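PDB 3EZS: aminotransferase AspB from Helicobacter pylori 26695, which probably acts as a pyridoxal 5'-phosphate-dependent transaminase, moving amino groups between amino acids and oxo acids. Local coordinates for residues Lys73-Ile78 with Glu198-Thr203; Val158-Pro163 with Arg169-Glu174; Ser178-Ala183 with Pro206-Ala211. One frame throughout, in Å; residues are numbered along the deposited sequence.

Contact 1 of 3, residues Lys73-Ile78 with Glu198-Thr203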
ATOM      1  N   LYS A  73       5.990  22.156 -11.561  1.00 40.89           N
ATOM      2  CA  LYS A  73       6.573  23.307 -12.234  1.00 41.68           C
ATOM      3  C   LYS A  73       5.514  24.192 -12.876  1.00 40.89           C
ATOM      4  O   LYS A  73       5.478  25.377 -12.611  1.00 43.26           O
ATOM      5  CB  LYS A  73       7.597  22.858 -13.291  1.00 42.43           C
ATOM      6  CG  LYS A  73       8.338  24.007 -13.986  1.00 43.85           C
ATOM      7  CD  LYS A  73       9.377  23.501 -15.002  1.00 44.92           C
ATOM      8  N   ARG A  74       4.653  23.625 -13.711  1.00 39.77           N
ATOM      9  CA  ARG A  74       3.597  24.399 -14.341  1.00 40.13           C
ATOM     10  C   ARG A  74       2.665  25.041 -13.333  1.00 39.96           C
ATOM     11  O   ARG A  74       2.275  26.198 -13.488  1.00 37.81           O
ATOM     12  CB  ARG A  74       2.737  23.522 -15.237  1.00 40.85           C
ATOM     13  CG  ARG A  74       3.433  22.927 -16.470  1.00 40.53           C
ATOM     14  CD  ARG A  74       2.364  22.375 -17.425  1.00 43.30           C
ATOM     15  NE  ARG A  74       1.462  21.437 -16.760  1.00 46.33           N
ATOM     16  CZ  ARG A  74       1.690  20.131 -16.601  1.00 47.69           C
ATOM     17  NH1 ARG A  74       2.814  19.554 -17.023  1.00 47.80           N
ATOM     18  NH2 ARG A  74       0.782  19.387 -15.996  1.00 42.15           N
ATOM     19  N   ARG A  75       2.330  24.292 -12.287  1.00 40.66           N
ATOM     20  CA  ARG A  75       1.344  24.743 -11.315  1.00 41.33           C
ATOM     21  C   ARG A  75       1.867  25.704 -10.262  1.00 41.24           C
ATOM     22  O   ARG A  75       1.177  26.661  -9.933  1.00 39.50           O
ATOM     23  CB  ARG A  75       0.678  23.536 -10.635  1.00 42.65           C
ATOM     24  CG  ARG A  75      -0.287  23.876  -9.500  1.00 39.60           C
ATOM     25  CD  ARG A  75      -1.479  24.752  -9.919  1.00 41.53           C
ATOM     26  NE  ARG A  75      -2.326  24.938  -8.745  1.00 41.43           N
ATOM     27  CZ  ARG A  75      -2.171  25.877  -7.812  1.00 41.36           C
ATOM     28  NH1 ARG A  75      -1.233  26.799  -7.895  1.00 42.36           N
ATOM     29  NH2 ARG A  75      -2.985  25.893  -6.774  1.00 43.22           N
ATOM     30  N   PHE A  76       3.053  25.442  -9.727  1.00 41.51           N
ATOM     31  CA  PHE A  76       3.609  26.275  -8.653  1.00 42.01           C
ATOM     32  C   PHE A  76       4.852  27.072  -9.020  1.00 40.95           C
ATOM     33  O   PHE A  76       5.400  27.764  -8.160  1.00 40.14           O
ATOM     34  CB  PHE A  76       3.869  25.412  -7.397  1.00 42.08           C
ATOM     35  CG  PHE A  76       2.650  24.673  -6.921  1.00 41.59           C
ATOM     36  CD1 PHE A  76       1.638  25.350  -6.248  1.00 44.31           C
ATOM     37  CD2 PHE A  76       2.504  23.302  -7.154  1.00 47.97           C
ATOM     38  CE1 PHE A  76       0.511  24.689  -5.816  1.00 40.28           C
ATOM     39  CE2 PHE A  76       1.375  22.621  -6.726  1.00 42.67           C
ATOM     40  CZ  PHE A  76       0.373  23.315  -6.057  1.00 43.60           C
ATOM     41  N   LYS A  77       5.293  26.969 -10.274  1.00 41.42           N
ATOM     42  CA  LYS A  77       6.493  27.679 -10.775  1.00 41.21           C
ATOM     43  C   LYS A  77       7.774  27.310 -10.029  1.00 41.44           C
ATOM     44  O   LYS A  77       8.688  28.124  -9.899  1.00 41.29           O
ATOM     45  CB  LYS A  77       6.281  29.201 -10.739  1.00 40.90           C
ATOM     46  CG  LYS A  77       4.926  29.684 -11.276  1.00 48.51           C
ATOM     47  CD  LYS A  77       4.630  29.142 -12.659  1.00 53.07           C
ATOM     48  N   ILE A  78       7.828  26.087  -9.522  1.00 41.31           N
ATOM     49  CA  ILE A  78       8.985  25.585  -8.799  1.00 39.84           C
ATOM     50  C   ILE A  78       9.491  24.373  -9.570  1.00 40.55           C
ATOM     51  O   ILE A  78       8.702  23.528  -9.986  1.00 40.84           O
ATOM     52  CB  ILE A  78       8.616  25.169  -7.367  1.00 38.81           C
ATOM     53  CG1 ILE A  78       8.381  26.404  -6.504  1.00 40.72           C
ATOM     54  CG2 ILE A  78       9.715  24.346  -6.731  1.00 35.44           C
ATOM     55  CD1 ILE A  78       7.793  26.076  -5.146  1.00 45.59           C
ATOM     56  N   GLU A 198      -5.941  21.941  -6.355  1.00 40.90           N
ATOM     57  CA  GLU A 198      -6.483  22.126  -7.697  1.00 42.15           C
ATOM     58  C   GLU A 198      -7.992  22.354  -7.692  1.00 42.09           C
ATOM     59  O   GLU A 198      -8.600  22.446  -8.757  1.00 41.80           O
ATOM     60  CB  GLU A 198      -6.143  20.910  -8.574  1.00 43.97           C
ATOM     61  CG  GLU A 198      -4.688  20.816  -9.009  1.00 44.84           C
ATOM     62  CD  GLU A 198      -4.396  21.722 -10.185  1.00 52.81           C
ATOM     63  OE1 GLU A 198      -4.397  22.949  -9.999  1.00 51.70           O
ATOM     64  OE2 GLU A 198      -4.184  21.203 -11.309  1.00 51.97           O
ATOM     65  N   ILE A 199      -8.590  22.438  -6.501  1.00 41.78           N
ATOM     66  CA  ILE A 199     -10.018  22.656  -6.347  1.00 40.35           C
ATOM     67  C   ILE A 199     -10.138  24.068  -5.815  1.00 41.68           C
ATOM     68  O   ILE A 199      -9.984  24.306  -4.633  1.00 43.45           O
ATOM     69  CB  ILE A 199     -10.683  21.621  -5.380  1.00 39.97           C
ATOM     70  CG1 ILE A 199     -10.261  20.179  -5.728  1.00 43.10           C
ATOM     71  CG2 ILE A 199     -12.213  21.769  -5.395  1.00 37.13           C
ATOM     72  CD1 ILE A 199     -10.444  19.818  -7.222  1.00 45.12           C
ATOM     73  N   TYR A 200     -10.371  25.018  -6.707  1.00 42.28           N
ATOM     74  CA  TYR A 200     -10.454  26.411  -6.324  1.00 41.61           C
ATOM     75  C   TYR A 200     -11.304  27.161  -7.343  1.00 43.93           C
ATOM     76  O   TYR A 200     -11.467  26.730  -8.486  1.00 42.49           O
ATOM     77  CB  TYR A 200      -9.057  27.032  -6.170  1.00 40.65           C
ATOM     78  CG  TYR A 200      -8.236  27.043  -7.435  1.00 38.78           C
ATOM     79  CD1 TYR A 200      -8.287  28.110  -8.318  1.00 40.09           C
ATOM     80  CD2 TYR A 200      -7.408  25.978  -7.748  1.00 38.24           C
ATOM     81  CE1 TYR A 200      -7.519  28.109  -9.491  1.00 43.67           C
ATOM     82  CE2 TYR A 200      -6.646  25.962  -8.909  1.00 39.33           C
ATOM     83  CZ  TYR A 200      -6.704  27.020  -9.766  1.00 40.99           C
ATOM     84  OH  TYR A 200      -5.947  26.974 -10.899  1.00 41.16           O
ATOM     85  N   GLU A 201     -11.820  28.304  -6.914  1.00 44.69           N
ATOM     86  CA  GLU A 201     -12.794  29.056  -7.683  1.00 45.17           C
ATOM     87  C   GLU A 201     -12.217  30.180  -8.514  1.00 46.97           C
ATOM     88  O   GLU A 201     -12.590  30.341  -9.667  1.00 46.26           O
ATOM     89  CB  GLU A 201     -13.821  29.625  -6.697  1.00 44.78           C
ATOM     90  CG  GLU A 201     -14.971  30.384  -7.306  1.00 43.37           C
ATOM     91  CD  GLU A 201     -15.780  31.109  -6.257  1.00 45.46           C
ATOM     92  OE1 GLU A 201     -15.825  30.641  -5.101  1.00 46.15           O
ATOM     93  OE2 GLU A 201     -16.373  32.145  -6.594  1.00 44.38           O
ATOM     94  N   ASN A 202     -11.351  30.990  -7.910  1.00 49.22           N
ATOM     95  CA  ASN A 202     -10.771  32.145  -8.593  1.00 49.67           C
ATOM     96  C   ASN A 202      -9.241  32.014  -8.655  1.00 49.47           C
ATOM     97  O   ASN A 202      -8.686  31.424  -9.581  1.00 48.86           O
ATOM     98  CB  ASN A 202     -11.175  33.458  -7.862  1.00 50.45           C
ATOM     99  CG  ASN A 202     -12.678  33.628  -7.707  1.00 54.31           C
ATOM    100  OD1 ASN A 202     -13.452  33.300  -8.602  1.00 67.40           O
ATOM    101  ND2 ASN A 202     -13.097  34.176  -6.563  1.00 61.44           N
ATOM    102  N   THR A 203      -8.576  32.515  -7.622  1.00 48.68           N
ATOM    103  CA  THR A 203      -7.140  32.538  -7.572  1.00 49.14           C
ATOM    104  C   THR A 203      -6.619  31.201  -7.011  1.00 46.11           C
ATOM    105  O   THR A 203      -7.175  30.666  -6.036  1.00 44.56           O
ATOM    106  CB  THR A 203      -6.651  33.802  -6.793  1.00 51.24           C
ATOM    107  OG1 THR A 203      -5.234  33.722  -6.572  1.00 60.00           O
ATOM    108  CG2 THR A 203      -7.376  33.961  -5.454  1.00 56.04           C
TER

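Contact 2 of 3, residues Val158-Pro163 with Arg169-Glu174. With EDO (1,2-ethanediol), chain D; EDO (1,2-ethanediol), chain F.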
ATOM      1  N   VAL A 158       4.097  18.858  12.539  1.00 37.33           N
ATOM      2  CA  VAL A 158       2.863  19.623  12.386  1.00 37.79           C
ATOM      3  C   VAL A 158       2.294  19.326  10.996  1.00 38.48           C
ATOM      4  O   VAL A 158       3.010  19.411   9.982  1.00 38.04           O
ATOM      5  CB  VAL A 158       3.061  21.140  12.529  1.00 38.80           C
ATOM      6  CG1 VAL A 158       1.720  21.872  12.260  1.00 33.20           C
ATOM      7  CG2 VAL A 158       3.618  21.479  13.903  1.00 35.69           C
ATOM      8  N   ILE A 159       1.018  18.963  10.970  1.00 38.18           N
ATOM      9  CA  ILE A 159       0.300  18.674   9.731  1.00 38.77           C
ATOM     10  C   ILE A 159      -0.754  19.738   9.508  1.00 38.65           C
ATOM     11  O   ILE A 159      -1.646  19.911  10.333  1.00 37.91           O
ATOM     12  CB  ILE A 159      -0.435  17.322   9.782  1.00 38.20           C
ATOM     13  CG1 ILE A 159       0.532  16.176  10.077  1.00 39.77           C
ATOM     14  CG2 ILE A 159      -1.157  17.056   8.459  1.00 40.64           C
ATOM     15  CD1 ILE A 159      -0.151  14.845  10.313  1.00 39.02           C
ATOM     16  N   LEU A 160      -0.619  20.484   8.415  1.00 40.87           N
ATOM     17  CA  LEU A 160      -1.614  21.458   8.004  1.00 40.90           C
ATOM     18  C   LEU A 160      -2.370  20.833   6.832  1.00 41.76           C
ATOM     19  O   LEU A 160      -1.895  19.859   6.214  1.00 42.00           O
ATOM     20  CB  LEU A 160      -0.967  22.771   7.565  1.00 41.39           C
ATOM     21  CG  LEU A 160      -0.056  23.486   8.575  1.00 40.23           C
ATOM     22  CD1 LEU A 160       0.681  24.635   7.876  1.00 36.87           C
ATOM     23  CD2 LEU A 160      -0.828  23.974   9.814  1.00 33.94           C
ATOM     24  N   ASN A 161      -3.543  21.390   6.543  1.00 39.29           N
ATOM     25  CA  ASN A 161      -4.367  20.941   5.433  1.00 40.19           C
ATOM     26  C   ASN A 161      -4.964  22.195   4.801  1.00 40.72           C
ATOM     27  O   ASN A 161      -6.014  22.674   5.241  1.00 40.15           O
ATOM     28  CB  ASN A 161      -5.453  19.994   5.938  1.00 41.01           C
ATOM     29  CG  ASN A 161      -6.362  19.466   4.833  1.00 41.86           C
ATOM     30  OD1 ASN A 161      -7.538  19.153   5.084  1.00 38.30           O
ATOM     31  ND2 ASN A 161      -5.825  19.336   3.621  1.00 39.99           N
ATOM     32  N   SER A 162      -4.292  22.713   3.768  1.00 39.34           N
ATOM     33  CA  SER A 162      -4.703  23.952   3.116  1.00 38.01           C
ATOM     34  C   SER A 162      -4.632  23.862   1.588  1.00 39.42           C
ATOM     35  O   SER A 162      -3.537  23.721   1.041  1.00 39.57           O
ATOM     36  CB  SER A 162      -3.800  25.072   3.598  1.00 37.19           C
ATOM     37  OG  SER A 162      -4.162  26.301   3.040  1.00 37.29           O
ATOM     38  N   PRO A 163      -5.789  23.982   0.886  1.00 39.92           N
ATOM     39  CA  PRO A 163      -7.162  24.175   1.398  1.00 39.27           C
ATOM     40  C   PRO A 163      -7.627  23.050   2.312  1.00 38.93           C
ATOM     41  O   PRO A 163      -7.225  21.884   2.150  1.00 38.41           O
ATOM     42  CB  PRO A 163      -8.012  24.256   0.122  1.00 41.66           C
ATOM     43  CG  PRO A 163      -7.039  24.661  -0.956  1.00 38.82           C
ATOM     44  CD  PRO A 163      -5.754  24.004  -0.587  1.00 41.67           C
ATOM     45  N   ARG A 169     -10.886  26.615   4.635  1.00 39.83           N
ATOM     46  CA  ARG A 169      -9.890  27.619   4.999  1.00 39.57           C
ATOM     47  C   ARG A 169      -8.567  27.349   4.323  1.00 39.60           C
ATOM     48  O   ARG A 169      -8.042  26.231   4.400  1.00 37.93           O
ATOM     49  CB  ARG A 169      -9.680  27.647   6.510  1.00 41.98           C
ATOM     50  CG  ARG A 169      -8.620  28.664   7.002  1.00 39.79           C
ATOM     51  CD  ARG A 169      -9.029  30.120   6.771  1.00 39.30           C
ATOM     52  NE  ARG A 169      -8.263  31.028   7.644  1.00 36.08           N
ATOM     53  CZ  ARG A 169      -7.073  31.561   7.372  1.00 36.40           C
ATOM     54  NH1 ARG A 169      -6.437  31.305   6.243  1.00 40.15           N
ATOM     55  NH2 ARG A 169      -6.499  32.353   8.260  1.00 39.84           N
ATOM     56  N   THR A 170      -8.041  28.392   3.676  1.00 38.62           N
ATOM     57  CA  THR A 170      -6.799  28.320   2.917  1.00 38.83           C
ATOM     58  C   THR A 170      -5.815  29.365   3.451  1.00 38.62           C
ATOM     59  O   THR A 170      -6.134  30.540   3.554  1.00 40.09           O
ATOM     60  CB  THR A 170      -7.079  28.499   1.389  1.00 38.82           C
ATOM     61  OG1 THR A 170      -7.845  27.381   0.938  1.00 40.40           O
ATOM     62  CG2 THR A 170      -5.801  28.558   0.546  1.00 38.16           C
ATOM     63  N   LEU A 171      -4.626  28.917   3.797  1.00 38.44           N
ATOM     64  CA  LEU A 171      -3.592  29.785   4.331  1.00 39.17           C
ATOM     65  C   LEU A 171      -2.918  30.562   3.208  1.00 39.42           C
ATOM     66  O   LEU A 171      -2.618  30.009   2.143  1.00 39.43           O
ATOM     67  CB  LEU A 171      -2.555  28.954   5.073  1.00 38.71           C
ATOM     68  CG  LEU A 171      -3.028  28.149   6.302  1.00 41.18           C
ATOM     69  CD1 LEU A 171      -1.869  27.346   6.861  1.00 43.50           C
ATOM     70  CD2 LEU A 171      -3.621  29.047   7.384  1.00 38.83           C
ATOM     71  N   SER A 172      -2.684  31.843   3.454  1.00 38.74           N
ATOM     72  CA  SER A 172      -2.040  32.712   2.494  1.00 39.76           C
ATOM     73  C   SER A 172      -0.544  32.416   2.432  1.00 41.06           C
ATOM     74  O   SER A 172       0.004  31.703   3.268  1.00 40.31           O
ATOM     75  CB  SER A 172      -2.239  34.168   2.912  1.00 39.78           C
ATOM     76  OG  SER A 172      -1.476  34.453   4.077  1.00 39.91           O
ATOM     77  N   LEU A 173       0.118  32.999   1.442  1.00 43.17           N
ATOM     78  CA  LEU A 173       1.552  32.847   1.285  1.00 44.28           C
ATOM     79  C   LEU A 173       2.235  33.328   2.563  1.00 43.86           C
ATOM     80  O   LEU A 173       3.128  32.662   3.095  1.00 44.47           O
ATOM     81  CB  LEU A 173       2.029  33.662   0.073  1.00 44.78           C
ATOM     82  CG  LEU A 173       3.347  33.322  -0.617  1.00 49.59           C
ATOM     83  CD1 LEU A 173       3.426  31.848  -1.003  1.00 46.31           C
ATOM     84  CD2 LEU A 173       3.512  34.196  -1.850  1.00 48.48           C
ATOM     85  N   GLU A 174       1.766  34.454   3.089  1.00 42.37           N
ATOM     86  CA  GLU A 174       2.352  35.055   4.284  1.00 43.26           C
ATOM     87  C   GLU A 174       2.168  34.177   5.519  1.00 42.52           C
ATOM     88  O   GLU A 174       3.060  34.077   6.354  1.00 43.95           O
ATOM     89  CB  GLU A 174       1.771  36.461   4.540  1.00 45.19           C
ATOM     90  CG  GLU A 174       2.127  37.533   3.497  1.00 47.85           C
ATOM     91  CD  GLU A 174       1.357  37.444   2.155  1.00 57.21           C
ATOM     92  OE1 GLU A 174       0.375  36.664   2.012  1.00 50.76           O
ATOM     93  OE2 GLU A 174       1.751  38.185   1.225  1.00 67.35           O
TER
HETATM   94  C1  EDO D 377      -6.354  25.844   7.480  1.00 34.50           C
HETATM   95  O1  EDO D 377      -5.805  25.890   6.152  1.00 33.43           O
HETATM   96  C2  EDO D 377      -5.423  25.027   8.364  1.00 40.72           C
HETATM   97  O2  EDO D 377      -5.055  23.822   7.720  1.00 38.17           O
HETATM   98  C1  EDO F 379      -9.265  15.014   2.689  1.00 53.08           C
HETATM   99  O1  EDO F 379      -8.919  14.345   1.464  1.00 56.54           O
HETATM  100  C2  EDO F 379      -7.976  15.476   3.392  1.00 55.13           C
HETATM  101  O2  EDO F 379      -7.549  16.800   3.080  1.00 59.28           O
HETATM  102  O   HOH W   1      -2.403  27.488   0.911  1.00 34.42           O

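Contact 3 of 3, residues Ser178-Ala183 with Pro206-Ala211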
ATOM      1  N   SER A 178       5.218  32.187   7.791  1.00 42.11           N
ATOM      2  CA  SER A 178       5.351  32.180   9.253  1.00 42.73           C
ATOM      3  C   SER A 178       5.551  30.772   9.786  1.00 40.82           C
ATOM      4  O   SER A 178       6.394  30.558  10.652  1.00 41.14           O
ATOM      5  CB  SER A 178       4.126  32.788   9.932  1.00 42.46           C
ATOM      6  OG  SER A 178       3.989  34.154   9.602  1.00 49.52           O
ATOM      7  N   TRP A 179       4.783  29.825   9.261  1.00 41.19           N
ATOM      8  CA  TRP A 179       4.912  28.429   9.673  1.00 39.82           C
ATOM      9  C   TRP A 179       6.275  27.864   9.304  1.00 39.74           C
ATOM     10  O   TRP A 179       6.872  27.159  10.103  1.00 40.50           O
ATOM     11  CB  TRP A 179       3.819  27.555   9.077  1.00 40.55           C
ATOM     12  CG  TRP A 179       2.531  27.566   9.830  1.00 39.97           C
ATOM     13  CD1 TRP A 179       1.374  28.169   9.458  1.00 37.97           C
ATOM     14  CD2 TRP A 179       2.271  26.939  11.098  1.00 36.04           C
ATOM     15  NE1 TRP A 179       0.411  27.958  10.400  1.00 39.91           N
ATOM     16  CE2 TRP A 179       0.927  27.199  11.419  1.00 40.46           C
ATOM     17  CE3 TRP A 179       3.034  26.160  11.973  1.00 36.49           C
ATOM     18  CZ2 TRP A 179       0.323  26.721  12.592  1.00 35.59           C
ATOM     19  CZ3 TRP A 179       2.434  25.690  13.150  1.00 38.00           C
ATOM     20  CH2 TRP A 179       1.093  25.976  13.441  1.00 38.37           C
ATOM     21  N   VAL A 180       6.772  28.176   8.112  1.00 38.90           N
ATOM     22  CA  VAL A 180       8.084  27.685   7.706  1.00 39.43           C
ATOM     23  C   VAL A 180       9.147  28.194   8.685  1.00 39.15           C
ATOM     24  O   VAL A 180       9.987  27.427   9.160  1.00 38.46           O
ATOM     25  CB  VAL A 180       8.425  28.082   6.241  1.00 38.71           C
ATOM     26  CG1 VAL A 180       9.914  27.869   5.938  1.00 42.22           C
ATOM     27  CG2 VAL A 180       7.546  27.310   5.263  1.00 41.41           C
ATOM     28  N   LYS A 181       9.093  29.483   9.001  1.00 39.82           N
ATOM     29  CA  LYS A 181      10.042  30.077   9.945  1.00 41.04           C
ATOM     30  C   LYS A 181       9.961  29.449  11.346  1.00 39.74           C
ATOM     31  O   LYS A 181      10.986  29.257  12.008  1.00 38.17           O
ATOM     32  CB  LYS A 181       9.846  31.591  10.010  1.00 41.55           C
ATOM     33  CG  LYS A 181      10.252  32.309   8.710  1.00 45.54           C
ATOM     34  CD  LYS A 181      10.054  33.817   8.795  1.00 46.28           C
ATOM     35  CE  LYS A 181      10.460  34.535   7.505  1.00 52.30           C
ATOM     36  NZ  LYS A 181      11.920  34.425   7.226  1.00 65.64           N
ATOM     37  N   LEU A 182       8.752  29.149  11.811  1.00 39.12           N
ATOM     38  CA  LEU A 182       8.597  28.461  13.096  1.00 39.02           C
ATOM     39  C   LEU A 182       9.206  27.046  13.047  1.00 40.15           C
ATOM     40  O   LEU A 182       9.919  26.645  13.962  1.00 40.62           O
ATOM     41  CB  LEU A 182       7.136  28.407  13.511  1.00 39.14           C
ATOM     42  CG  LEU A 182       6.562  29.783  13.887  1.00 42.45           C
ATOM     43  CD1 LEU A 182       5.044  29.702  14.038  1.00 38.71           C
ATOM     44  CD2 LEU A 182       7.236  30.361  15.154  1.00 40.20           C
ATOM     45  N   ALA A 183       8.953  26.318  11.961  1.00 40.68           N
ATOM     46  CA  ALA A 183       9.506  24.981  11.765  1.00 40.18           C
ATOM     47  C   ALA A 183      11.038  25.010  11.825  1.00 40.02           C
ATOM     48  O   ALA A 183      11.661  24.129  12.419  1.00 37.41           O
ATOM     49  CB  ALA A 183       9.047  24.411  10.426  1.00 39.95           C
ATOM     50  N   PRO A 206      -1.759  28.920  -2.700  1.00 42.77           N
ATOM     51  CA  PRO A 206      -0.328  28.691  -2.759  1.00 41.12           C
ATOM     52  C   PRO A 206       0.125  27.384  -2.107  1.00 41.54           C
ATOM     53  O   PRO A 206      -0.509  26.896  -1.154  1.00 40.23           O
ATOM     54  CB  PRO A 206       0.231  29.873  -1.991  1.00 43.39           C
ATOM     55  CG  PRO A 206      -0.847  30.250  -1.016  1.00 45.47           C
ATOM     56  CD  PRO A 206      -2.148  29.825  -1.606  1.00 42.74           C
ATOM     57  N   SER A 207       1.195  26.797  -2.642  1.00 41.00           N
ATOM     58  CA  SER A 207       1.811  25.629  -2.003  1.00 40.42           C
ATOM     59  C   SER A 207       2.731  26.111  -0.888  1.00 40.37           C
ATOM     60  O   SER A 207       3.292  27.189  -0.961  1.00 39.16           O
ATOM     61  CB  SER A 207       2.649  24.825  -2.981  1.00 39.26           C
ATOM     62  OG  SER A 207       3.354  23.791  -2.318  1.00 37.19           O
ATOM     63  N   LEU A 208       2.882  25.289   0.136  1.00 42.11           N
ATOM     64  CA  LEU A 208       3.810  25.558   1.232  1.00 41.56           C
ATOM     65  C   LEU A 208       5.274  25.624   0.728  1.00 41.35           C
ATOM     66  O   LEU A 208       6.130  26.259   1.365  1.00 42.58           O
ATOM     67  CB  LEU A 208       3.628  24.471   2.327  1.00 41.30           C
ATOM     68  CG  LEU A 208       4.512  24.450   3.578  1.00 43.96           C
ATOM     69  CD1 LEU A 208       4.442  25.781   4.368  1.00 36.60           C
ATOM     70  CD2 LEU A 208       4.147  23.253   4.485  1.00 37.60           C
ATOM     71  N   LEU A 209       5.582  24.955  -0.389  1.00 41.52           N
ATOM     72  CA  LEU A 209       6.950  25.030  -0.952  1.00 40.95           C
ATOM     73  C   LEU A 209       7.227  26.404  -1.576  1.00 39.74           C
ATOM     74  O   LEU A 209       8.404  26.831  -1.679  1.00 38.54           O
ATOM     75  CB  LEU A 209       7.257  23.887  -1.935  1.00 40.28           C
ATOM     76  CG  LEU A 209       7.160  22.436  -1.426  1.00 43.31           C
ATOM     77  CD1 LEU A 209       7.858  21.469  -2.400  1.00 32.55           C
ATOM     78  CD2 LEU A 209       7.760  22.280  -0.031  1.00 28.93           C
ATOM     79  N   GLU A 210       6.174  27.115  -1.971  1.00 39.52           N
ATOM     80  CA  GLU A 210       6.350  28.499  -2.461  1.00 40.83           C
ATOM     81  C   GLU A 210       6.776  29.414  -1.298  1.00 41.03           C
ATOM     82  O   GLU A 210       7.560  30.344  -1.476  1.00 40.97           O
ATOM     83  CB  GLU A 210       5.065  29.050  -3.065  1.00 39.91           C
ATOM     84  CG  GLU A 210       4.541  28.308  -4.274  1.00 44.43           C
ATOM     85  CD  GLU A 210       3.270  28.977  -4.832  1.00 43.73           C
ATOM     86  OE1 GLU A 210       3.356  30.149  -5.202  1.00 44.33           O
ATOM     87  OE2 GLU A 210       2.199  28.333  -4.915  1.00 41.92           O
ATOM     88  N   ALA A 211       6.226  29.153  -0.116  1.00 40.64           N
ATOM     89  CA  ALA A 211       6.580  29.902   1.085  1.00 41.31           C
ATOM     90  C   ALA A 211       8.054  29.675   1.411  1.00 40.64           C
ATOM     91  O   ALA A 211       8.768  30.581   1.845  1.00 40.74           O
ATOM     92  CB  ALA A 211       5.669  29.471   2.267  1.00 40.12           C
TER

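Contact 1 of 3, residues Lys73-Ile78 with Glu198-Thr203
The backbones come no closer than 9.0 Å between the CA atoms of Arg75 and Glu198, so only side chains bridge the two segments, one at the end of helix 62-76 and the other in the loop before helix 208-214. Arg75 suits this gap because its chain is long: CG lies opposite the backbone N (chi1 175°), and a bend at chi2 (60°) brings NE to Glu198. There NE gives a hydrogen bond to Glu198 OE1 at 3.1 Å, the one salt bridge between the segments. It is not a straight bond, with 137° at the hydrogen. The oxygen lies close to the guanidinium plane, whereas NE stands well out of the carboxylate plane. Tyr200 adds a looser touch, its CE2 lying 4.2 Å from Arg75 NH2. On the helix side Phe76 forms a wall: CG of Arg75 sits 3.4 Å above the middle of its ring, and CE1 of Phe76 lies against one guanidinium face. The far end of the arginine is also spoken for, since NH2 bonds to the carbonyl oxygens of Ser197 and Pro205. Glu198 OE2 meanwhile pairs with Arg232. The carboxylate is therefore shared by two arginines, which should favour its ionised form, while Arg75 ties together both carbonyls and the acid of one loop.

Contact 2 of 3, residues Val158-Pro163 with Arg169-Glu174
Strand 157-160 opens the beta-alpha-beta unit that runs on through helix 173-186 to strand 189-193, and Leu160, Ser162 and Pro163 meet Thr170 and Leu171 where the crossover leaves the sheet. The turn between the segments carries the Asn-Pro-Thr-Gly sequence familiar in this family, whose loop in relatives lies beside the cofactor. Ser162 is the hub. With OG swung away from its own backbone N (chi1 -178°), the hydroxyl accepts a nearly straight hydrogen bond from Leu171 N, 2.8 Å long with 165° at the hydrogen. The same OG donates to a water 3.0 Å away, which in turn donates to Leu171 O at 2.8 Å; Leu171 N is thus bonded directly and Leu171 O through the water, a role serine fills without bulk. Pro163 follows through a cis peptide bond, and its CB comes within 3.2 Å of Thr170 OG1, the two side chains lying alongside each other and pointing the same way. That hydroxyl has its own hydrogen-bond partner in the carbonyl of Gly168. Deeper in, Leu160 CD1 touches Leu171 CD1 at 3.9 Å, the two branched chains crossing at about a right angle; leucines suit this buried site, where Trp179 of helix 173-186 also touches Leu160. A molecule of ethanediol, probably from the crystallisation liquor, bridges the segments: its O1 donates to Arg169 O at 2.9 Å, and its O2 accepts from Asn161 N at 3.1 Å. The side chain of Asn161 starts out away from segment 169-174, and its ND2 bonds to Asp193 O. Because the buried Ser162 hydroxyl donates one hydrogen bond and accepts another, its rotation should be fixed, and directional bonds as well as leucine packing hold the loop to the strand end.

Contact 3 of 3, residues Ser178-Ala183 with Pro206-Ala211
Val180 of helix 173-186 packs against Leu208 and Ala211 of helix 208-214, and the residues leading to it divide the helix into faces. Ser178, on the exposed side, makes a weak hydrogen bond from OG to Glu174 O. Trp179 starts out toward the other segment but carries its indole elsewhere, a broad, largely apolar ring that packs on Leu160 and Leu190 between helix and sheet. Val180 then supplies the contact through a single methyl: CG2 lies 3.6 Å from Leu208 CD1 and 4.1 Å from Ala211 CB. With CG1 opposite the backbone N (chi1 166°), CG2 is left as the branch between the helices. Leu208 reaches it with a side chain that also covers Val223 and Val225 of the sheet, while Ala211, one turn on, is small enough for the CA atoms of Val180 and Ala211 to come within 7.1 Å. The start of that second helix is a capping box: Ser207 OG accepts from Leu209 N at 3.2 Å, and Ser207 N gives a nearly straight bond of 2.9 Å to Glu210 OE2. Glu194 binds to Ser207 OG and Leu208 N as well, so the helix start is gripped by two acids. Beyond Val180, Lys181 is exposed, and Ala183, two residues later, rests against Leu190, where a short side chain fits a helix lying against the strand.

Overall arrangement
Contacts 2 and 3 share helix 173-186, one at its start and the other midway along it; their centres lie 9 Å apart, and Leu171 O meets Pro206 CG at 3.6 Å. Contact 1 lies on the surface, its centre 16 Å from that of contact 3, yet Phe76 CD1 lies 3.3 Å from Glu210 OE2, so helix 62-76 backs onto the capping box. Contacts 1 and 2 do not touch, their nearest atoms being about 5 Å apart. Asp193 links contact 2 to the probable cofactor pocket: its carbonyl binds Asn161, and its carboxylate holds an ethanediol. Strand 189-193, which ends there, also receives Trp179 and Leu208 of contact 3.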